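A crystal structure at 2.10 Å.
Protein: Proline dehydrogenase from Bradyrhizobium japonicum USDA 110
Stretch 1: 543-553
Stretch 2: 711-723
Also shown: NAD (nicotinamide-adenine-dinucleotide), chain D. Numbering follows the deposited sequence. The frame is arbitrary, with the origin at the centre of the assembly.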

ATOM      1  N   PRO A 543      -4.756  42.243 -47.239  1.00123.56           N
ATOM      2  CA  PRO A 543      -4.951  43.175 -46.122  1.00116.46           C
ATOM      3  C   PRO A 543      -6.187  42.829 -45.293  1.00105.61           C
ATOM      4  O   PRO A 543      -7.210  42.415 -45.841  1.00106.01           O
ATOM      5  CB  PRO A 543      -5.139  44.522 -46.823  1.00120.03           C
ATOM      6  CG  PRO A 543      -4.419  44.372 -48.119  1.00122.69           C
ATOM      7  CD  PRO A 543      -4.632  42.944 -48.529  1.00123.89           C
ATOM      8  N   ILE A 544      -6.080  42.998 -43.979  1.00 93.93           N
ATOM      9  CA  ILE A 544      -7.185  42.720 -43.069  1.00 81.48           C
ATOM     10  C   ILE A 544      -7.762  44.014 -42.506  1.00 80.44           C
ATOM     11  O   ILE A 544      -7.137  44.674 -41.674  1.00 84.36           O
ATOM     12  CB  ILE A 544      -6.742  41.811 -41.908  1.00 70.74           C
ATOM     13  CG1 ILE A 544      -6.384  40.422 -42.434  1.00 67.04           C
ATOM     14  CG2 ILE A 544      -7.834  41.716 -40.852  1.00 67.23           C
ATOM     15  CD1 ILE A 544      -6.149  39.401 -41.350  1.00 64.79           C
ATOM     16  N   ALA A 545      -8.960  44.364 -42.963  1.00 74.80           N
ATOM     17  CA  ALA A 545      -9.608  45.614 -42.575  1.00 72.14           C
ATOM     18  C   ALA A 545      -9.641  45.836 -41.061  1.00 72.51           C
ATOM     19  O   ALA A 545     -10.022  44.944 -40.300  1.00 70.85           O
ATOM     20  CB  ALA A 545     -11.016  45.674 -43.150  1.00 65.99           C
ATOM     21  N   ASP A 546      -9.241  47.033 -40.640  1.00 68.17           N
ATOM     22  CA  ASP A 546      -9.303  47.426 -39.235  1.00 61.36           C
ATOM     23  C   ASP A 546     -10.747  47.520 -38.754  1.00 61.14           C
ATOM     24  O   ASP A 546     -11.667  47.701 -39.548  1.00 61.13           O
ATOM     25  CB  ASP A 546      -8.617  48.776 -39.019  1.00 56.82           C
ATOM     26  CG  ASP A 546      -7.125  48.647 -38.792  1.00 67.44           C
ATOM     27  OD1 ASP A 546      -6.620  47.503 -38.721  1.00 71.74           O
ATOM     28  OD2 ASP A 546      -6.456  49.699 -38.678  1.00 66.16           O
ATOM     29  N   ALA A 547     -10.934  47.398 -37.444  1.00 54.49           N
ATOM     30  CA  ALA A 547     -12.242  47.584 -36.840  1.00 50.22           C
ATOM     31  C   ALA A 547     -12.440  49.048 -36.458  1.00 49.48           C
ATOM     32  O   ALA A 547     -11.480  49.759 -36.160  1.00 47.53           O
ATOM     33  CB  ALA A 547     -12.389  46.693 -35.614  1.00 48.34           C
ATOM     34  N   THR A 548     -13.691  49.494 -36.481  1.00 52.83           N
ATOM     35  CA  THR A 548     -14.047  50.820 -35.998  1.00 59.03           C
ATOM     36  C   THR A 548     -14.369  50.725 -34.514  1.00 59.52           C
ATOM     37  O   THR A 548     -14.675  49.644 -34.018  1.00 54.72           O
ATOM     38  CB  THR A 548     -15.266  51.376 -36.741  1.00 60.99           C
ATOM     39  OG1 THR A 548     -16.392  50.516 -36.522  1.00 59.03           O
ATOM     40  CG2 THR A 548     -14.981  51.469 -38.235  1.00 62.69           C
ATOM     41  N   PRO A 549     -14.293  51.856 -33.798  1.00 63.92           N
ATOM     42  CA  PRO A 549     -14.591  51.860 -32.361  1.00 62.00           C
ATOM     43  C   PRO A 549     -15.984  51.310 -32.061  1.00 63.31           C
ATOM     44  O   PRO A 549     -16.199  50.742 -30.987  1.00 62.93           O
ATOM     45  CB  PRO A 549     -14.502  53.342 -31.994  1.00 67.81           C
ATOM     46  CG  PRO A 549     -13.544  53.909 -32.995  1.00 67.90           C
ATOM     47  CD  PRO A 549     -13.837  53.175 -34.272  1.00 66.50           C
ATOM     48  N   ASP A 550     -16.910  51.472 -33.001  1.00 58.37           N
ATOM     49  CA  ASP A 550     -18.249  50.915 -32.858  1.00 58.96           C
ATOM     50  C   ASP A 550     -18.225  49.391 -32.906  1.00 53.63           C
ATOM     51  O   ASP A 550     -18.859  48.725 -32.087  1.00 48.67           O
ATOM     52  CB  ASP A 550     -19.184  51.450 -33.945  1.00 63.66           C
ATOM     53  CG  ASP A 550     -19.890  52.727 -33.535  1.00 64.99           C
ATOM     54  OD1 ASP A 550     -19.417  53.401 -32.594  1.00 63.16           O
ATOM     55  OD2 ASP A 550     -20.925  53.054 -34.156  1.00 66.24           O
ATOM     56  N   GLN A 551     -17.502  48.846 -33.877  1.00 55.57           N
ATOM     57  CA  GLN A 551     -17.393  47.399 -34.028  1.00 54.51           C
ATOM     58  C   GLN A 551     -16.740  46.765 -32.806  1.00 49.08           C
ATOM     59  O   GLN A 551     -17.108  45.663 -32.392  1.00 46.15           O
ATOM     60  CB  GLN A 551     -16.598  47.059 -35.285  1.00 55.49           C
ATOM     61  CG  GLN A 551     -17.360  47.342 -36.562  1.00 64.41           C
ATOM     62  CD  GLN A 551     -16.489  47.230 -37.791  1.00 69.71           C
ATOM     63  OE1 GLN A 551     -15.597  48.049 -38.011  1.00 69.95           O
ATOM     64  NE2 GLN A 551     -16.751  46.217 -38.608  1.00 71.47           N
ATOM     65  N   ALA A 552     -15.769  47.470 -32.236  1.00 44.60           N
ATOM     66  CA  ALA A 552     -15.084  47.002 -31.041  1.00 44.80           C
ATOM     67  C   ALA A 552     -16.050  46.924 -29.863  1.00 42.47           C
ATOM     68  O   ALA A 552     -16.039  45.956 -29.111  1.00 36.67           O
ATOM     69  CB  ALA A 552     -13.903  47.907 -30.713  1.00 42.53           C
ATOM     70  N   HIS A 553     -16.892  47.941 -29.706  1.00 44.65           N
ATOM     71  CA  HIS A 553     -17.886  47.920 -28.635  1.00 48.99           C
ATOM     72  C   HIS A 553     -18.939  46.839 -28.862  1.00 44.66           C
ATOM     73  O   HIS A 553     -19.388  46.193 -27.914  1.00 40.07           O
ATOM     74  CB  HIS A 553     -18.529  49.296 -28.446  1.00 56.01           C
ATOM     75  CG  HIS A 553     -17.776  50.181 -27.503  1.00 63.12           C
ATOM     76  ND1 HIS A 553     -16.434  50.462 -27.655  1.00 61.93           N
ATOM     77  CD2 HIS A 553     -18.175  50.847 -26.392  1.00 66.15           C
ATOM     78  CE1 HIS A 553     -16.039  51.259 -26.679  1.00 63.26           C
ATOM     79  NE2 HIS A 553     -17.076  51.508 -25.900  1.00 68.86           N
ATOM     80  N   LEU A 711     -12.467  38.379 -32.584  1.00 38.05           N
ATOM     81  CA  LEU A 711     -11.247  39.058 -32.997  1.00 40.17           C
ATOM     82  C   LEU A 711     -11.561  40.482 -33.440  1.00 39.57           C
ATOM     83  O   LEU A 711     -12.417  40.698 -34.295  1.00 37.45           O
ATOM     84  CB  LEU A 711     -10.576  38.312 -34.146  1.00 33.51           C
ATOM     85  CG  LEU A 711      -9.173  38.814 -34.482  1.00 41.23           C
ATOM     86  CD1 LEU A 711      -8.179  38.290 -33.449  1.00 34.40           C
ATOM     87  CD2 LEU A 711      -8.771  38.389 -35.886  1.00 42.73           C
ATOM     88  N   VAL A 712     -10.866  41.448 -32.848  1.00 35.45           N
ATOM     89  CA  VAL A 712     -10.961  42.838 -33.272  1.00 37.83           C
ATOM     90  C   VAL A 712      -9.573  43.334 -33.654  1.00 37.60           C
ATOM     91  O   VAL A 712      -8.666  43.341 -32.825  1.00 31.13           O
ATOM     92  CB  VAL A 712     -11.518  43.729 -32.152  1.00 48.30           C
ATOM     93  CG1 VAL A 712     -11.416  45.191 -32.540  1.00 52.61           C
ATOM     94  CG2 VAL A 712     -12.961  43.353 -31.842  1.00 51.14           C
ATOM     95  N   THR A 713      -9.404  43.738 -34.908  1.00 40.59           N
ATOM     96  CA  THR A 713      -8.110  44.231 -35.370  1.00 45.97           C
ATOM     97  C   THR A 713      -8.041  45.754 -35.400  1.00 47.12           C
ATOM     98  O   THR A 713      -9.065  46.437 -35.485  1.00 44.69           O
ATOM     99  CB  THR A 713      -7.752  43.695 -36.769  1.00 46.55           C
ATOM    100  OG1 THR A 713      -8.767  44.088 -37.705  1.00 49.16           O
ATOM    101  CG2 THR A 713      -7.630  42.175 -36.742  1.00 43.31           C
ATOM    102  N   GLY A 714      -6.821  46.275 -35.337  1.00 51.19           N
ATOM    103  CA  GLY A 714      -6.597  47.706 -35.372  1.00 55.04           C
ATOM    104  C   GLY A 714      -5.320  48.088 -34.654  1.00 57.75           C
ATOM    105  O   GLY A 714      -4.503  47.229 -34.314  1.00 55.58           O
ATOM    106  N   ASP A 715      -5.154  49.383 -34.414  1.00 60.01           N
ATOM    107  CA  ASP A 715      -3.960  49.899 -33.754  1.00 65.61           C
ATOM    108  C   ASP A 715      -4.130  49.964 -32.239  1.00 61.18           C
ATOM    109  O   ASP A 715      -5.024  49.332 -31.672  1.00 52.43           O
ATOM    110  CB  ASP A 715      -3.618  51.286 -34.299  1.00 73.27           C
ATOM    111  CG  ASP A 715      -4.835  52.184 -34.407  1.00 80.92           C
ATOM    112  OD1 ASP A 715      -5.871  51.866 -33.782  1.00 82.03           O
ATOM    113  OD2 ASP A 715      -4.758  53.205 -35.122  1.00 85.11           O
ATOM    114  N   GLY A 716      -3.264  50.738 -31.592  1.00 58.87           N
ATOM    115  CA  GLY A 716      -3.313  50.908 -30.153  1.00 60.01           C
ATOM    116  C   GLY A 716      -4.535  51.682 -29.697  1.00 62.56           C
ATOM    117  O   GLY A 716      -4.870  51.677 -28.512  1.00 64.68           O
ATOM    118  N   ARG A 717      -5.201  52.351 -30.635  1.00 58.06           N
ATOM    119  CA  ARG A 717      -6.422  53.089 -30.323  1.00 55.16           C
ATOM    120  C   ARG A 717      -7.613  52.142 -30.185  1.00 54.74           C
ATOM    121  O   ARG A 717      -8.475  52.332 -29.325  1.00 53.85           O
ATOM    122  CB  ARG A 717      -6.710  54.145 -31.392  1.00 53.38           C
ATOM    123  N   ILE A 718      -7.660  51.130 -31.045  1.00 53.51           N
ATOM    124  CA  ILE A 718      -8.692  50.106 -30.964  1.00 49.66           C
ATOM    125  C   ILE A 718      -8.474  49.287 -29.700  1.00 45.15           C
ATOM    126  O   ILE A 718      -9.426  48.925 -29.005  1.00 43.25           O
ATOM    127  CB  ILE A 718      -8.679  49.186 -32.202  1.00 49.46           C
ATOM    128  CG1 ILE A 718      -9.206  49.939 -33.428  1.00 50.70           C
ATOM    129  CG2 ILE A 718      -9.501  47.929 -31.951  1.00 46.60           C
ATOM    130  CD1 ILE A 718     -10.642  50.446 -33.280  1.00 50.22           C
ATOM    131  N   GLY A 719      -7.209  49.004 -29.404  1.00 39.99           N
ATOM    132  CA  GLY A 719      -6.853  48.336 -28.165  1.00 35.94           C
ATOM    133  C   GLY A 719      -7.294  49.156 -26.967  1.00 42.16           C
ATOM    134  O   GLY A 719      -7.766  48.611 -25.968  1.00 38.94           O
ATOM    135  N   ALA A 720      -7.152  50.476 -27.073  1.00 44.86           N
ATOM    136  CA  ALA A 720      -7.555  51.382 -26.002  1.00 45.24           C
ATOM    137  C   ALA A 720      -9.067  51.381 -25.797  1.00 44.53           C
ATOM    138  O   ALA A 720      -9.547  51.380 -24.666  1.00 46.86           O
ATOM    139  CB  ALA A 720      -7.057  52.793 -26.278  1.00 49.52           C
ATOM    140  N   ALA A 721      -9.816  51.388 -26.895  1.00 43.30           N
ATOM    141  CA  ALA A 721     -11.269  51.341 -26.809  1.00 46.54           C
ATOM    142  C   ALA A 721     -11.733  50.093 -26.055  1.00 40.91           C
ATOM    143  O   ALA A 721     -12.662  50.151 -25.248  1.00 35.09           O
ATOM    144  CB  ALA A 721     -11.882  51.385 -28.197  1.00 50.17           C
ATOM    145  N   LEU A 722     -11.079  48.965 -26.320  1.00 37.78           N
ATOM    146  CA  LEU A 722     -11.417  47.716 -25.650  1.00 35.39           C
ATOM    147  C   LEU A 722     -11.144  47.797 -24.153  1.00 35.17           C
ATOM    148  O   LEU A 722     -11.996  47.441 -23.350  1.00 27.07           O
ATOM    149  CB  LEU A 722     -10.640  46.541 -26.255  1.00 32.75           C
ATOM    150  CG  LEU A 722     -10.925  46.212 -27.722  1.00 40.03           C
ATOM    151  CD1 LEU A 722     -10.147  44.981 -28.167  1.00 39.37           C
ATOM    152  CD2 LEU A 722     -12.410  46.015 -27.948  1.00 42.09           C
ATOM    153  N   THR A 723      -9.955  48.263 -23.779  1.00 40.54           N
ATOM    154  CA  THR A 723      -9.575  48.315 -22.366  1.00 40.26           C
ATOM    155  C   THR A 723     -10.377  49.348 -21.577  1.00 42.56           C
ATOM    156  O   THR A 723     -10.497  49.253 -20.358  1.00 39.89           O
ATOM    157  CB  THR A 723      -8.063  48.587 -22.176  1.00 42.49           C
ATOM    158  OG1 THR A 723      -7.717  49.855 -22.748  1.00 47.28           O
ATOM    159  CG2 THR A 723      -7.235  47.492 -22.837  1.00 42.30           C
TER
HETATM  160  PA  NAD D2003       3.531  47.315 -27.785  0.55 28.07           P
HETATM  161  O1A NAD D2003       3.428  48.000 -26.297  0.55 22.47           O
HETATM  162  O2A NAD D2003       4.104  48.279 -28.737  0.55 33.15           O
HETATM  163  O5B NAD D2003       1.983  46.899 -28.250  0.55 37.48           O
HETATM  164  C5B NAD D2003       1.582  45.538 -28.172  0.55 36.36           C
HETATM  165  C4B NAD D2003       0.053  45.399 -28.239  0.55 35.10           C
HETATM  166  O4B NAD D2003      -0.705  46.406 -27.466  0.55 35.05           O
HETATM  167  C3B NAD D2003      -0.577  45.553 -29.683  0.55 23.68           C
HETATM  168  O3B NAD D2003      -1.482  44.603 -30.155  0.55 29.06           O
HETATM  169  C2B NAD D2003      -0.932  47.037 -29.696  0.55 31.06           C
HETATM  170  O2B NAD D2003      -1.600  47.592 -30.807  0.55 31.57           O
HETATM  171  C1B NAD D2003      -1.510  47.174 -28.355  0.55 34.41           C
HETATM  172  N9A NAD D2003      -1.543  48.579 -27.922  0.55 37.28           N
HETATM  173  C8A NAD D2003      -0.726  49.587 -28.321  0.55 37.20           C
HETATM  174  N7A NAD D2003      -1.123  50.770 -27.632  0.55 37.31           N
HETATM  175  C5A NAD D2003      -2.215  50.443 -26.796  0.55 39.31           C
HETATM  176  C6A NAD D2003      -2.979  51.206 -25.920  0.55 36.32           C
HETATM  177  N6A NAD D2003      -2.686  52.620 -25.752  0.55 33.86           N
HETATM  178  N1A NAD D2003      -3.992  50.631 -25.223  0.55 37.26           N
HETATM  179  C2A NAD D2003      -4.267  49.284 -25.386  0.55 37.56           C
HETATM  180  N3A NAD D2003      -3.516  48.531 -26.248  0.55 37.47           N
HETATM  181  C4A NAD D2003      -2.487  49.115 -26.956  0.55 36.06           C
HETATM  182  O3  NAD D2003       4.436  45.904 -27.724  0.55 43.06           O
HETATM  183  PN  NAD D2003       5.022  45.237 -29.142  0.55 40.60           P
HETATM  184  O1N NAD D2003       5.814  46.417 -30.012  0.55 53.52           O
HETATM  185  O2N NAD D2003       3.916  44.684 -29.926  0.55 31.14           O
HETATM  186  O5D NAD D2003       6.099  44.013 -28.789  0.55 40.85           O
HETATM  187  C5D NAD D2003       7.370  44.329 -28.238  0.55 39.49           C
HETATM  188  C4D NAD D2003       7.351  44.399 -26.696  0.55 37.60           C
HETATM  189  O4D NAD D2003       6.531  43.369 -25.992  0.55 30.05           O
HETATM  190  C3D NAD D2003       8.711  44.438 -25.874  0.55 19.55           C
HETATM  191  O3D NAD D2003       8.969  45.526 -25.020  0.55 15.19           O
HETATM  192  C2D NAD D2003       8.710  43.010 -25.286  0.55 29.69           C
HETATM  193  O2D NAD D2003       9.735  42.574 -24.415  0.55 32.90           O
HETATM  194  C1D NAD D2003       7.291  42.848 -24.921  0.55 26.77           C
HETATM  195  N1N NAD D2003       7.011  41.412 -24.790  0.55 26.34           N
HETATM  196  C2N NAD D2003       7.108  40.805 -23.524  0.55 22.54           C
HETATM  197  C3N NAD D2003       6.848  39.375 -23.390  0.55 24.47           C
HETATM  198  C7N NAD D2003       6.944  38.714 -22.004  0.55 17.17           C
HETATM  199  O7N NAD D2003       6.534  37.618 -21.857  0.55 20.78           O
HETATM  200  N7N NAD D2003       7.402  39.480 -20.862  0.55 18.34           N
HETATM  201  C4N NAD D2003       6.491  38.570 -24.584  0.55 34.79           C
HETATM  202  C5N NAD D2003       6.392  39.175 -25.840  0.55 31.67           C
HETATM  203  C6N NAD D2003       6.652  40.625 -25.980  0.55 26.83           C

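Two segments of one chain, 543-553 and 711-723, meet in a small, mostly apolar contact that buries 512 Å² in total, pinned by one backbone hydrogen bond. Val-712 opens the contact: its side chain points toward the first stretch, and CG1 lies 3.6 Å from Ala-547 CB and 4.1 Å from Ala-552 CB, so one methyl of the branched side chain touches two small alanines. At Thr-713 the backbones meet. Ala-547 N donates to Thr-713 O at 2.9 Å with a nearly straight angle of 163°. Thr-713 OG1 (chi1 p) sits 3.0 Å from Ala-545 O and 4.0 Å from Ile-544 CG2. Gly-714 follows, its CA 4.7 Å from the CA of Asp-546 and 3.4 Å from Asp-546 OD1. Its phi/psi of 153/-168° calls for glycine, and a CB here would also strike Ile-718 CG1. Asp-715 caps the second helix, its OD1 accepting weak bonds from Arg-717 N (3.3 Å) and Ile-718 N (3.4 Å). Gly-716 and Gly-719 do not touch the first stretch; a CB on either would clash with NAD (N7A at 2.4 Å from a CB of Gly-716, N3A at 2.6 Å from a CB of Gly-719). Gly-716 O is 3.2 Å from NAD C6A, and Gly-719 C is 3.4 Å from NAD C2A. Ile-718, buried, has both chi angles in m, which brings CD1 to 3.1 Å from Ala-547 O and 4.3 Å from Pro-549 CD, over the start of the first helix. That start is capped by Thr-548, whose OG1 accepts a weak bond from Gln-551 N (3.3 Å). One turn on, Ala-721 points its CB toward the first stretch, and its O lies 3.8 Å from His-553 CE1. Leu-722 completes the apolar set, with CD2 3.7 Å from Ala-552 CB. Ala-552 is buried, and its single methyl touches both Val-712 and Leu-722. The two helix axes, inclined at 38°, come within 9.4 Å of each other.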